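PDB 3TGH: glideosome-associated protein 50 from Plasmodium falciparum 3D7, which forms part of the glideosome complex of gliding motility and host cell invasion, and may help assemble and fix that complex at the inner membrane complex. Local coordinates for residues Q28-E33 with M72-F77; L220-E225 with N243-I248; F37-G42 with F154-T159; L183-K188 with F321-N326. One frame throughout, in Å; residues are numbered along the deposited sequence. Where two conformers were deposited one is given.

Contact 1 of 4, residues Q28-E33 with M72-F77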
loop_
_atom_site.group_PDB
_atom_site.type_symbol
_atom_site.label_atom_id
_atom_site.label_comp_id
_atom_site.label_asym_id
_atom_site.label_seq_id
_atom_site.Cartn_x
_atom_site.Cartn_y
_atom_site.Cartn_z
ATOM N N GLN A 28 -18.506 -5.759 1.669
ATOM C CA GLN A 28 -19.690 -4.926 1.414
ATOM C C GLN A 28 -19.318 -3.664 0.646
ATOM O O GLN A 28 -19.952 -3.335 -0.357
ATOM C CB GLN A 28 -20.366 -4.531 2.729
ATOM C CG GLN A 28 -21.691 -3.774 2.550
ATOM C CD GLN A 28 -22.141 -3.040 3.803
ATOM O OE1 GLN A 28 -21.368 -2.855 4.731
ATOM N NE2 GLN A 28 -23.397 -2.607 3.822
ATOM N N PHE A 29 -18.291 -2.965 1.123
ATOM C CA PHE A 29 -17.842 -1.725 0.491
ATOM C C PHE A 29 -17.217 -1.951 -0.873
ATOM O O PHE A 29 -17.442 -1.170 -1.793
ATOM C CB PHE A 29 -16.842 -0.981 1.379
ATOM C CG PHE A 29 -17.483 -0.093 2.396
ATOM C CD1 PHE A 29 -18.041 -0.620 3.547
ATOM C CD2 PHE A 29 -17.534 1.274 2.202
ATOM C CE1 PHE A 29 -18.637 0.203 4.495
ATOM C CE2 PHE A 29 -18.126 2.104 3.145
ATOM C CZ PHE A 29 -18.677 1.563 4.292
ATOM N N ILE A 30 -16.417 -3.001 -1.004
ATOM C CA ILE A 30 -15.787 -3.301 -2.291
ATOM C C ILE A 30 -16.849 -3.504 -3.380
ATOM O O ILE A 30 -16.716 -2.975 -4.489
ATOM C CB ILE A 30 -14.832 -4.506 -2.178
ATOM C CG1 ILE A 30 -13.534 -4.047 -1.508
ATOM C CG2 ILE A 30 -14.538 -5.109 -3.554
ATOM C CD1 ILE A 30 -12.611 -5.166 -1.130
ATOM N N LYS A 31 -17.908 -4.242 -3.049
ATOM C CA LYS A 31 -19.031 -4.440 -3.965
ATOM C C LYS A 31 -19.767 -3.122 -4.236
ATOM O O LYS A 31 -19.927 -2.716 -5.389
ATOM C CB LYS A 31 -20.007 -5.472 -3.386
ATOM C CG LYS A 31 -21.245 -5.744 -4.237
ATOM C CD LYS A 31 -20.907 -6.497 -5.512
ATOM C CE LYS A 31 -22.171 -6.934 -6.241
ATOM N NZ LYS A 31 -21.866 -7.730 -7.462
ATOM N N ASN A 32 -20.198 -2.450 -3.175
ATOM C CA ASN A 32 -21.071 -1.283 -3.323
ATOM C C ASN A 32 -20.373 -0.061 -3.920
ATOM O O ASN A 32 -20.997 0.713 -4.649
ATOM C CB ASN A 32 -21.703 -0.905 -1.984
ATOM C CG ASN A 32 -22.675 -1.952 -1.478
ATOM O OD1 ASN A 32 -23.095 -2.846 -2.218
ATOM N ND2 ASN A 32 -23.034 -1.850 -0.205
ATOM N N GLU A 33 -19.089 0.102 -3.603
ATOM C CA GLU A 33 -18.294 1.221 -4.112
ATOM C C GLU A 33 -17.652 0.915 -5.468
ATOM O O GLU A 33 -17.015 1.792 -6.042
ATOM C CB GLU A 33 -17.197 1.607 -3.110
ATOM C CG GLU A 33 -17.704 2.232 -1.816
ATOM C CD GLU A 33 -17.860 3.754 -1.885
ATOM O OE1 GLU A 33 -17.481 4.377 -2.903
ATOM O OE2 GLU A 33 -18.361 4.331 -0.901
ATOM N N MET A 72 -14.991 -10.798 -5.159
ATOM C CA MET A 72 -13.683 -10.432 -4.595
ATOM C C MET A 72 -12.506 -10.852 -5.487
ATOM O O MET A 72 -11.339 -10.733 -5.085
ATOM C CB MET A 72 -13.531 -11.025 -3.188
ATOM C CG MET A 72 -14.400 -10.343 -2.134
ATOM S SD MET A 72 -13.842 -8.670 -1.768
ATOM C CE MET A 72 -12.422 -9.033 -0.721
ATOM N N TYR A 73 -12.790 -11.315 -6.703
ATOM C CA TYR A 73 -11.707 -11.701 -7.598
ATOM C C TYR A 73 -11.172 -10.472 -8.322
ATOM O O TYR A 73 -11.710 -10.047 -9.351
ATOM C CB TYR A 73 -12.132 -12.789 -8.588
ATOM C CG TYR A 73 -10.975 -13.283 -9.426
ATOM C CD1 TYR A 73 -9.853 -13.844 -8.825
ATOM C CD2 TYR A 73 -10.995 -13.184 -10.817
ATOM C CE1 TYR A 73 -8.781 -14.297 -9.578
ATOM C CE2 TYR A 73 -9.923 -13.637 -11.582
ATOM C CZ TYR A 73 -8.818 -14.189 -10.949
ATOM O OH TYR A 73 -7.745 -14.645 -11.676
ATOM N N MET A 74 -10.115 -9.902 -7.746
ATOM C CA MET A 74 -9.453 -8.713 -8.260
ATOM C C MET A 74 -8.017 -8.711 -7.729
ATOM O O MET A 74 -7.701 -9.473 -6.814
ATOM C CB MET A 74 -10.190 -7.463 -7.775
ATOM C CG MET A 74 -10.216 -7.300 -6.254
ATOM S SD MET A 74 -11.219 -5.897 -5.728
ATOM C CE MET A 74 -12.860 -6.494 -6.171
ATOM N N PRO A 75 -7.141 -7.866 -8.292
ATOM C CA PRO A 75 -5.763 -7.817 -7.806
ATOM C C PRO A 75 -5.668 -7.394 -6.352
ATOM O O PRO A 75 -6.435 -6.545 -5.914
ATOM C CB PRO A 75 -5.111 -6.757 -8.702
ATOM C CG PRO A 75 -5.929 -6.767 -9.934
ATOM C CD PRO A 75 -7.328 -6.994 -9.464
ATOM N N PHE A 76 -4.736 -8.020 -5.636
ATOM C CA PHE A 76 -4.384 -7.702 -4.255
ATOM C C PHE A 76 -2.881 -7.400 -4.272
ATOM O O PHE A 76 -2.048 -8.320 -4.171
ATOM C CB PHE A 76 -4.711 -8.907 -3.370
ATOM C CG PHE A 76 -4.549 -8.657 -1.892
ATOM C CD1 PHE A 76 -5.611 -8.184 -1.133
ATOM C CD2 PHE A 76 -3.364 -8.966 -1.252
ATOM C CE1 PHE A 76 -5.473 -7.978 0.234
ATOM C CE2 PHE A 76 -3.218 -8.754 0.121
ATOM C CZ PHE A 76 -4.274 -8.256 0.853
ATOM N N PHE A 77 -2.543 -6.123 -4.467
ATOM C CA PHE A 77 -1.160 -5.676 -4.615
ATOM C C PHE A 77 -0.619 -5.496 -3.213
ATOM O O PHE A 77 -1.078 -4.610 -2.477
ATOM C CB PHE A 77 -1.061 -4.330 -5.336
ATOM C CG PHE A 77 -1.520 -4.355 -6.770
ATOM C CD1 PHE A 77 -0.720 -4.906 -7.756
ATOM C CD2 PHE A 77 -2.726 -3.780 -7.134
ATOM C CE1 PHE A 77 -1.142 -4.920 -9.082
ATOM C CE2 PHE A 77 -3.151 -3.793 -8.453
ATOM C CZ PHE A 77 -2.358 -4.361 -9.425
#
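Ile30, near the C-terminal end of helix 17-32, pushes its two outer methyl groups against the ends of two methionines, Met72 and Met74, that lead into strand 75-78. Its CG2 branch meets the terminal methyl of Met74, with Ile30 CG2 and Met74 CE 3.4 Å apart, closer than two methyl groups normally pack. The other branch carries CD1 to Met72, where Ile30 CD1 lies 3.8 Å from Met72 SD and 3.9 Å from Met72 CE. The Met72 sulfur is also 4.0 Å from Ile30 CG2, so it touches both arms of the isoleucine. Met72 lies across Ile30, whereas Met74 comes in at a slant. Met72 sets off along the contact and reaches it through bends at chi2 and chi3 (-70° and -77°), which fold its thioether back to Ile30. Met74 already starts toward the helix and bends only at its last torsion, chi3 69°, turning CE to CG2. Ile38 of strand 37-40 touches both Ile30 and Met74, while Phe26 of the same helix packs on Met72. A salt bridge from Lys31 to Asp71 joins helix and loop beside these apolar groups. The packing lays helix 17-32 on the edge region of the sheet that holds parallel strands 37-40 and 75-78, in the first part of the calcineurin-like phosphoesterase fold. All three touching residues are buried, and between the two segments they meet through methyls and thioether sulfurs alone, which implies cohesion by dispersion and shape rather than by directional bonds.

Contact 2 of 4, residues L220-E225 with N243-I248; sequences LLKDAE and NDMAHI
Met245 lies across the side of Leu221, their side chains at about a right angle, where helix 218-223 packs on strand 245-250 of one of the two mixed sheets of this calcineurin-like phosphoesterase fold. The methionine is stretched through its first two torsions (CG opposite the backbone N, chi1 -172°), which carries the thioether straight out from the strand, and its final turn at chi3 brings the methyl in against the helix. There Met245 CE sits 3.6 Å from Leu221 CB, while its sulfur faces the branched end of the leucine, Met245 SD lying 4.1 Å from Leu221 CD1. The same methyl is wedged against the helix backbone, with Met245 CE 3.7 Å from Lys222 N. Lys222 also runs crosswise to Met245, but the lysine uses the start of its own chain, Lys222 CG lying 3.8 Å from the terminal methyl, Met245 CE. Beyond CG the lysine runs out fully extended over the loop before the strand, approaching Asn243 near the surface; its ammonium group has a long, weak ion pair with Asp242. Leu221 and Met245 are buried, and Ile201 and Val226 add to the apolar surroundings of Leu221. The helix then stops in a Schellman motif, Glu225 taking positive phi. Asp223 of this helix forms a salt bridge with Lys187 of helix 169-189, so the helix is gripped by an apolar contact toward the strand and by a charge pair toward its neighbouring helix. In the Schellman turn, Glu225 N donates to Lys222 O at 3.1 Å.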
loop_
_atom_site.group_PDB
_atom_site.type_symbol
_atom_site.label_atom_id
_atom_site.label_comp_id
_atom_site.label_asym_id
_atom_site.label_seq_id
_atom_site.Cartn_x
_atom_site.Cartn_y
_atom_site.Cartn_z
ATOM N N LEU A 220 12.597 12.477 -1.699
ATOM C CA LEU A 220 12.287 11.891 -3.013
ATOM C C LEU A 220 10.798 11.996 -3.347
ATOM O O LEU A 220 10.427 12.242 -4.495
ATOM C CB LEU A 220 12.707 10.418 -3.081
ATOM C CG LEU A 220 14.186 10.087 -2.860
ATOM C CD1 LEU A 220 14.385 8.586 -2.910
ATOM C CD2 LEU A 220 15.092 10.777 -3.871
ATOM N N LEU A 221 9.947 11.787 -2.348
ATOM C CA LEU A 221 8.502 11.864 -2.548
ATOM C C LEU A 221 8.071 13.296 -2.849
ATOM O O LEU A 221 7.248 13.528 -3.733
ATOM C CB LEU A 221 7.755 11.333 -1.322
ATOM C CG LEU A 221 8.059 9.909 -0.863
ATOM C CD1 LEU A 221 7.177 9.568 0.333
ATOM C CD2 LEU A 221 7.869 8.888 -1.979
ATOM N N LYS A 222 8.641 14.254 -2.122
ATOM C CA LYS A 222 8.322 15.669 -2.328
ATOM C C LYS A 222 8.822 16.151 -3.688
ATOM O O LYS A 222 8.116 16.872 -4.384
ATOM C CB LYS A 222 8.915 16.542 -1.212
ATOM C CG LYS A 222 8.151 16.479 0.101
ATOM C CD LYS A 222 8.837 17.328 1.170
ATOM C CE LYS A 222 8.105 17.265 2.497
ATOM N NZ LYS A 222 8.937 17.821 3.604
ATOM N N ASP A 223 10.027 15.733 -4.069
ATOM C CA ASP A 223 10.593 16.099 -5.371
ATOM C C ASP A 223 9.703 15.619 -6.520
ATOM O O ASP A 223 9.573 16.312 -7.537
ATOM C CB ASP A 223 12.006 15.527 -5.534
ATOM C CG ASP A 223 12.554 15.715 -6.941
ATOM O OD1 ASP A 223 12.945 16.851 -7.282
ATOM O OD2 ASP A 223 12.580 14.728 -7.709
ATOM N N ALA A 224 9.093 14.444 -6.352
ATOM C CA ALA A 224 8.203 13.873 -7.367
ATOM C C ALA A 224 6.731 14.291 -7.233
ATOM O O ALA A 224 5.898 13.857 -8.019
ATOM C CB ALA A 224 8.316 12.346 -7.367
ATOM N N GLU A 225 6.417 15.135 -6.252
ATOM C CA GLU A 225 5.048 15.613 -6.018
ATOM C C GLU A 225 4.053 14.469 -5.797
ATOM O O GLU A 225 2.937 14.472 -6.334
ATOM C CB GLU A 225 4.579 16.519 -7.158
ATOM C CG GLU A 225 5.458 17.738 -7.396
ATOM C CD GLU A 225 4.767 18.773 -8.259
ATOM O OE1 GLU A 225 3.797 19.400 -7.777
ATOM O OE2 GLU A 225 5.186 18.956 -9.422
ATOM N N ASN A 243 2.429 19.809 3.087
ATOM C CA ASN A 243 2.954 20.221 1.776
ATOM C C ASN A 243 2.279 19.506 0.595
ATOM O O ASN A 243 2.955 19.010 -0.309
ATOM C CB ASN A 243 4.478 20.019 1.709
ATOM C CG ASN A 243 5.229 20.751 2.824
ATOM O OD1 ASN A 243 6.294 20.307 3.261
ATOM N ND2 ASN A 243 4.683 21.878 3.277
ATOM N N ASP A 244 0.948 19.452 0.624
ATOM C CA ASP A 244 0.136 18.821 -0.435
ATOM C C ASP A 244 0.424 17.322 -0.634
ATOM O O ASP A 244 0.147 16.770 -1.700
ATOM C CB ASP A 244 0.279 19.577 -1.768
ATOM C CG ASP A 244 -0.124 21.043 -1.661
ATOM O OD1 ASP A 244 -1.261 21.324 -1.221
ATOM O OD2 ASP A 244 0.695 21.913 -2.030
ATOM N N MET A 245 0.973 16.675 0.391
ATOM C CA MET A 245 1.108 15.223 0.411
ATOM C C MET A 245 0.359 14.690 1.618
ATOM O O MET A 245 0.516 15.207 2.726
ATOM C CB MET A 245 2.575 14.798 0.496
ATOM C CG MET A 245 2.773 13.294 0.313
ATOM S SD MET A 245 4.469 12.705 0.496
ATOM C CE MET A 245 5.383 13.944 -0.423
ATOM N N ALA A 246 -0.457 13.667 1.396
ATOM C CA ALA A 246 -1.169 13.010 2.473
ATOM C C ALA A 246 -0.412 11.753 2.901
ATOM O O ALA A 246 -0.074 10.908 2.078
ATOM C CB ALA A 246 -2.582 12.654 2.048
ATOM N N HIS A 247 -0.159 11.643 4.198
ATOM C CA HIS A 247 0.382 10.434 4.787
ATOM C C HIS A 247 -0.786 9.700 5.417
ATOM O O HIS A 247 -1.425 10.204 6.340
ATOM C CB HIS A 247 1.437 10.783 5.837
ATOM C CG HIS A 247 2.602 11.540 5.285
ATOM N ND1 HIS A 247 3.812 10.943 5.006
ATOM C CD2 HIS A 247 2.732 12.841 4.930
ATOM C CE1 HIS A 247 4.643 11.847 4.519
ATOM N NE2 HIS A 247 4.013 13.009 4.467
ATOM N N ILE A 248 -1.091 8.522 4.895
ATOM C CA ILE A 248 -2.222 7.762 5.371
ATOM C C ILE A 248 -1.722 6.501 6.048
ATOM O O ILE A 248 -0.988 5.718 5.436
ATOM C CB ILE A 248 -3.159 7.385 4.219
ATOM C CG1 ILE A 248 -3.782 8.645 3.604
ATOM C CG2 ILE A 248 -4.229 6.424 4.715
ATOM C CD1 ILE A 248 -4.630 8.371 2.380
#

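Contact 3 of 4, residues F37-G42 with F154-T159; sequences FIVSPG and FIFIDT
Between the two mixed sheets of the fold, strand 37-40 of one faces strand 148-156 of the other, and aromatic rings and a valine meet between them. Phe37 turns an edge onto the face of Phe154 in a T-shaped stack, ring centroids 5.2 Å apart and planes at 87°. The rim atom Phe37 CZ comes down close to Phe154 CZ, 3.5 Å away, so the edge lands off the middle of the ring. A chi1 of 62° sets Phe37 CG between the backbone N and the carbonyl carbon, and its ring reaches toward Phe154. Two residues on, Val39 uses one branch: Val39 CG1 lies 4.0 Å from Phe156 CZ, at the edge and near the plane of that ring. Phe6 of the adjoining strand 4-8 meets both Phe37 and Phe154, edge-to-face with the latter, and Tyr128 stacks on Phe156. The local strand axes approach to 10.1 Å and run in roughly the same direction, 35° apart, a spacing bridged by side chains. All four touching residues are buried, near the centre of the chain. Two sheets packed face to face around an apolar core are typical of the helix-flanked double beta-sandwich of calcineurin-like metallophosphoesterases.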
loop_
_atom_site.group_PDB
_atom_site.type_symbol
_atom_site.label_atom_id
_atom_site.label_comp_id
_atom_site.label_asym_id
_atom_site.label_seq_id
_atom_site.Cartn_x
_atom_site.Cartn_y
_atom_site.Cartn_z
ATOM N N PHE A 37 -9.474 -2.882 -7.422
ATOM C CA PHE A 37 -8.307 -3.573 -6.876
ATOM C C PHE A 37 -8.029 -3.143 -5.444
ATOM O O PHE A 37 -8.589 -2.163 -4.954
ATOM C CB PHE A 37 -7.053 -3.407 -7.749
ATOM C CG PHE A 37 -6.582 -1.989 -7.905
ATOM C CD1 PHE A 37 -5.600 -1.467 -7.068
ATOM C CD2 PHE A 37 -7.099 -1.184 -8.913
ATOM C CE1 PHE A 37 -5.147 -0.160 -7.227
ATOM C CE2 PHE A 37 -6.659 0.118 -9.075
ATOM C CZ PHE A 37 -5.671 0.627 -8.227
ATOM N N ILE A 38 -7.197 -3.929 -4.782
ATOM C CA ILE A 38 -6.844 -3.719 -3.384
ATOM C C ILE A 38 -5.338 -3.524 -3.302
ATOM O O ILE A 38 -4.574 -4.188 -4.010
ATOM C CB ILE A 38 -7.259 -4.935 -2.521
ATOM C CG1 ILE A 38 -8.769 -5.196 -2.630
ATOM C CG2 ILE A 38 -6.840 -4.744 -1.062
ATOM C CD1 ILE A 38 -9.157 -6.648 -2.321
ATOM N N VAL A 39 -4.902 -2.612 -2.434
ATOM C CA VAL A 39 -3.502 -2.519 -2.062
ATOM C C VAL A 39 -3.393 -2.845 -0.580
ATOM O O VAL A 39 -4.323 -2.581 0.191
ATOM C CB VAL A 39 -2.876 -1.126 -2.340
ATOM C CG1 VAL A 39 -2.997 -0.752 -3.822
ATOM C CG2 VAL A 39 -3.501 -0.044 -1.450
ATOM N N SER A 40 -2.260 -3.404 -0.176
ATOM C CA SER A 40 -2.064 -3.790 1.222
ATOM C C SER A 40 -0.786 -3.214 1.816
ATOM O O SER A 40 0.291 -3.757 1.587
ATOM C CB SER A 40 -2.060 -5.311 1.345
ATOM O OG SER A 40 -1.912 -5.709 2.700
ATOM N N PRO A 41 -0.902 -2.096 2.559
ATOM C CA PRO A 41 0.240 -1.571 3.279
ATOM C C PRO A 41 0.506 -2.396 4.531
ATOM O O PRO A 41 -0.177 -3.385 4.794
ATOM C CB PRO A 41 -0.197 -0.143 3.616
ATOM C CG PRO A 41 -1.650 -0.256 3.825
ATOM C CD PRO A 41 -2.114 -1.288 2.820
ATOM N N GLY A 42 1.515 -2.008 5.290
ATOM C CA GLY A 42 1.854 -2.716 6.515
ATOM C C GLY A 42 2.363 -4.116 6.254
ATOM O O GLY A 42 2.879 -4.411 5.175
ATOM N N PHE A 154 1.316 3.646 -9.138
ATOM C CA PHE A 154 1.371 3.015 -7.826
ATOM C C PHE A 154 2.764 2.442 -7.649
ATOM O O PHE A 154 3.216 1.623 -8.455
ATOM C CB PHE A 154 0.309 1.917 -7.727
ATOM C CG PHE A 154 -1.090 2.451 -7.667
ATOM C CD1 PHE A 154 -1.773 2.774 -8.821
ATOM C CD2 PHE A 154 -1.718 2.661 -6.442
ATOM C CE1 PHE A 154 -3.071 3.283 -8.761
ATOM C CE2 PHE A 154 -3.006 3.170 -6.378
ATOM C CZ PHE A 154 -3.682 3.481 -7.535
ATOM N N ILE A 155 3.465 2.904 -6.616
ATOM C CA ILE A 155 4.822 2.466 -6.342
ATOM C C ILE A 155 4.824 1.729 -4.999
ATOM O O ILE A 155 4.341 2.246 -3.978
ATOM C CB ILE A 155 5.799 3.643 -6.342
ATOM C CG1 ILE A 155 5.872 4.242 -7.761
ATOM C CG2 ILE A 155 7.197 3.200 -5.875
ATOM C CD1 ILE A 155 6.455 5.648 -7.804
ATOM N N PHE A 156 5.325 0.502 -5.019
ATOM C CA PHE A 156 5.309 -0.364 -3.841
ATOM C C PHE A 156 6.722 -0.519 -3.318
ATOM O O PHE A 156 7.625 -0.936 -4.048
ATOM C CB PHE A 156 4.689 -1.723 -4.179
ATOM C CG PHE A 156 3.261 -1.629 -4.628
ATOM C CD1 PHE A 156 2.953 -1.368 -5.961
ATOM C CD2 PHE A 156 2.218 -1.755 -3.712
ATOM C CE1 PHE A 156 1.621 -1.250 -6.380
ATOM C CE2 PHE A 156 0.902 -1.638 -4.116
ATOM C CZ PHE A 156 0.602 -1.369 -5.459
ATOM N N ILE A 157 6.916 -0.181 -2.046
ATOM C CA ILE A 157 8.245 -0.218 -1.432
ATOM C C ILE A 157 8.299 -1.189 -0.265
ATOM O O ILE A 157 7.283 -1.460 0.382
ATOM C CB ILE A 157 8.713 1.191 -0.958
ATOM C CG1 ILE A 157 7.758 1.798 0.066
ATOM C CG2 ILE A 157 8.833 2.140 -2.139
ATOM C CD1 ILE A 157 8.273 3.134 0.662
ATOM N N ASP A 158 9.494 -1.720 -0.023
ATOM C CA ASP A 158 9.764 -2.515 1.152
ATOM C C ASP A 158 10.587 -1.659 2.092
ATOM O O ASP A 158 11.783 -1.454 1.875
ATOM C CB ASP A 158 10.509 -3.796 0.819
ATOM C CG ASP A 158 10.580 -4.724 2.011
ATOM O OD1 ASP A 158 11.090 -4.295 3.060
ATOM O OD2 ASP A 158 10.084 -5.854 1.924
ATOM N N THR A 159 9.945 -1.165 3.140
ATOM C CA THR A 159 10.611 -0.242 4.042
ATOM C C THR A 159 11.685 -0.902 4.915
ATOM O O THR A 159 12.535 -0.196 5.463
ATOM C CB THR A 159 9.607 0.547 4.905
ATOM O OG1 THR A 159 8.676 -0.340 5.523
ATOM C CG2 THR A 159 8.845 1.555 4.053
#

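Contact 4 of 4, residues L183-K188 with F321-N326; sequences LSVAKK and FAALPN
Val185 is the first residue of 183-188 to meet the 321-326 loop, and it turns directly toward that loop from helix 169-189. Val185 CB and both methyls touch one methyl of Leu324, with Val185 CB 3.8 Å from Leu324 CD2. With CG1 opposite the backbone N (chi1 172°) and CG2 opposite the carbonyl carbon, both branches lie within reach of the leucine methyl, Val185 CG1 and Val185 CG2 each being 3.9 Å from Leu324 CD2. Leu324 runs transverse to the valine, and its end comes nearer to Val185 than its first bond suggests. Its branch carbon touches too, Leu324 CG lying 4.0 Å from Val185 CG1. The CG2 branch has a second neighbour, with Val185 CG2 4.0 Å from Ala323 CB, nearer the surface. A type I beta turn from Phe321 to Leu324, closed by Leu324 N to Phe321 O at 3.1 Å, sets Ala323 and Leu324 side by side before Val185. In the fold, this places the C-terminal segment after helix 317-321 over an outer helix flanking the sheet of strands 128-136 and 148-156; Leu324 also touches His129 and Phe131 of strand 128-136. Pro325 continues along the same helix, packing on Asp178, Ser181 and Gln182, and Phe321 rests on Ile189. Next in the helix, Ala186 faces another way, onto Ala153 of strand 148-156. Lys188 shares a backbone hydrogen bond with Asp313.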
loop_
_atom_site.group_PDB
_atom_site.type_symbol
_atom_site.label_atom_id
_atom_site.label_comp_id
_atom_site.label_asym_id
_atom_site.label_seq_id
_atom_site.Cartn_x
_atom_site.Cartn_y
_atom_site.Cartn_z
ATOM N N LEU A 183 10.144 7.017 -9.479
ATOM C CA LEU A 183 9.625 8.355 -9.216
ATOM C C LEU A 183 9.975 9.317 -10.348
ATOM O O LEU A 183 9.161 10.166 -10.721
ATOM C CB LEU A 183 10.146 8.884 -7.872
ATOM C CG LEU A 183 9.579 8.173 -6.639
ATOM C CD1 LEU A 183 10.428 8.528 -5.398
ATOM C CD2 LEU A 183 8.122 8.516 -6.404
ATOM N N SER A 184 11.172 9.164 -10.910
ATOM C CA SER A 184 11.607 9.970 -12.054
ATOM C C SER A 184 10.693 9.801 -13.271
ATOM O O SER A 184 10.409 10.769 -13.978
ATOM C CB SER A 184 13.040 9.610 -12.441
ATOM O OG SER A 184 13.503 10.452 -13.478
ATOM N N VAL A 185 10.238 8.576 -13.507
ATOM C CA VAL A 185 9.298 8.298 -14.595
ATOM C C VAL A 185 7.906 8.819 -14.245
ATOM O O VAL A 185 7.269 9.487 -15.060
ATOM C CB VAL A 185 9.244 6.797 -14.933
ATOM C CG1 VAL A 185 8.113 6.495 -15.923
ATOM C CG2 VAL A 185 10.586 6.332 -15.494
ATOM N N ALA A 186 7.442 8.537 -13.030
ATOM C CA ALA A 186 6.109 8.956 -12.592
ATOM C C ALA A 186 5.922 10.466 -12.720
ATOM O O ALA A 186 4.846 10.927 -13.111
ATOM C CB ALA A 186 5.843 8.498 -11.148
ATOM N N LYS A 187 6.971 11.224 -12.396
ATOM C CA LYS A 187 6.990 12.688 -12.561
ATOM C C LYS A 187 6.640 13.142 -13.970
ATOM O O LYS A 187 6.033 14.199 -14.159
ATOM C CB LYS A 187 8.384 13.250 -12.239
ATOM C CG LYS A 187 8.667 13.409 -10.780
ATOM C CD LYS A 187 10.155 13.586 -10.509
ATOM C CE LYS A 187 10.647 14.958 -10.910
ATOM N NZ LYS A 187 12.077 15.141 -10.528
ATOM N N LYS A 188 7.055 12.355 -14.954
ATOM C CA LYS A 188 6.890 12.712 -16.355
ATOM C C LYS A 188 5.567 12.234 -16.958
ATOM O O LYS A 188 5.103 12.815 -17.936
ATOM C CB LYS A 188 8.053 12.139 -17.168
ATOM C CG LYS A 188 9.425 12.695 -16.798
ATOM C CD LYS A 188 9.614 14.116 -17.312
ATOM C CE LYS A 188 11.085 14.451 -17.520
ATOM N NZ LYS A 188 11.260 15.789 -18.154
ATOM N N PHE A 321 8.378 5.220 -19.970
ATOM C CA PHE A 321 8.135 3.834 -19.537
ATOM C C PHE A 321 9.394 2.980 -19.723
ATOM O O PHE A 321 9.674 2.086 -18.923
ATOM C CB PHE A 321 7.008 3.168 -20.332
ATOM C CG PHE A 321 5.632 3.492 -19.844
ATOM C CD1 PHE A 321 5.137 2.903 -18.688
ATOM C CD2 PHE A 321 4.808 4.356 -20.561
ATOM C CE1 PHE A 321 3.855 3.188 -18.244
ATOM C CE2 PHE A 321 3.527 4.648 -20.116
ATOM C CZ PHE A 321 3.054 4.062 -18.951
ATOM N N ALA A 322 10.129 3.244 -20.804
ATOM C CA ALA A 322 11.347 2.503 -21.120
ATOM C C ALA A 322 12.488 2.746 -20.126
ATOM O O ALA A 322 13.456 1.981 -20.126
ATOM C CB ALA A 322 11.812 2.814 -22.550
ATOM N N ALA A 323 12.376 3.782 -19.294
ATOM C CA ALA A 323 13.365 4.079 -18.248
ATOM C C ALA A 323 13.026 3.434 -16.900
ATOM O O ALA A 323 13.806 3.536 -15.946
ATOM C CB ALA A 323 13.508 5.591 -18.069
ATOM N N LEU A 324 11.870 2.783 -16.806
ATOM C CA LEU A 324 11.497 2.093 -15.570
ATOM C C LEU A 324 12.427 0.908 -15.326
ATOM O O LEU A 324 12.894 0.278 -16.273
ATOM C CB LEU A 324 10.046 1.602 -15.612
ATOM C CG LEU A 324 8.924 2.620 -15.437
ATOM C CD1 LEU A 324 7.598 1.989 -15.883
ATOM C CD2 LEU A 324 8.831 3.129 -13.999
ATOM N N PRO A 325 12.707 0.602 -14.050
ATOM C CA PRO A 325 13.532 -0.561 -13.761
ATOM C C PRO A 325 12.769 -1.851 -14.018
ATOM O O PRO A 325 11.543 -1.886 -13.856
ATOM C CB PRO A 325 13.842 -0.407 -12.270
ATOM C CG PRO A 325 12.714 0.376 -11.735
ATOM C CD PRO A 325 12.301 1.313 -12.824
ATOM N N ASN A 326 13.484 -2.894 -14.428
ATOM C CA ASN A 326 12.870 -4.203 -14.639
ATOM C C ASN A 326 12.332 -4.733 -13.316
ATOM O O ASN A 326 12.956 -4.550 -12.267
ATOM C CB ASN A 326 13.873 -5.194 -15.240
ATOM C CG ASN A 326 14.269 -4.832 -16.657
ATOM O OD1 ASN A 326 13.897 -3.774 -17.161
ATOM N ND2 ASN A 326 15.025 -5.709 -17.308
#

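How the contacts relate
From the N terminus, helix 17-32 enters contact 1 and strand 37-40 then enters contact 3. Strand 75-78 closes the first loop, and strand 148-156 closes the second, so contacts 1 and 3 cross. They share one sheet, where Phe77 pairs by backbone with Ile38 and Ser40. Helix 169-189 follows and opens contact 4, which closes only at 321-326, after helix 317-321; contact 2, between 220-225 and 243-248, is nested inside that long loop. Contacts 2 and 4 meet between their helices, and Leu183 of contact 4 packs on Ile155 of contact 3. Contact 3 joins the two sheets, contacts 1 and 2 pack helices on their strands, and contact 4 joins the segment after helix 317-321 to helix 169-189.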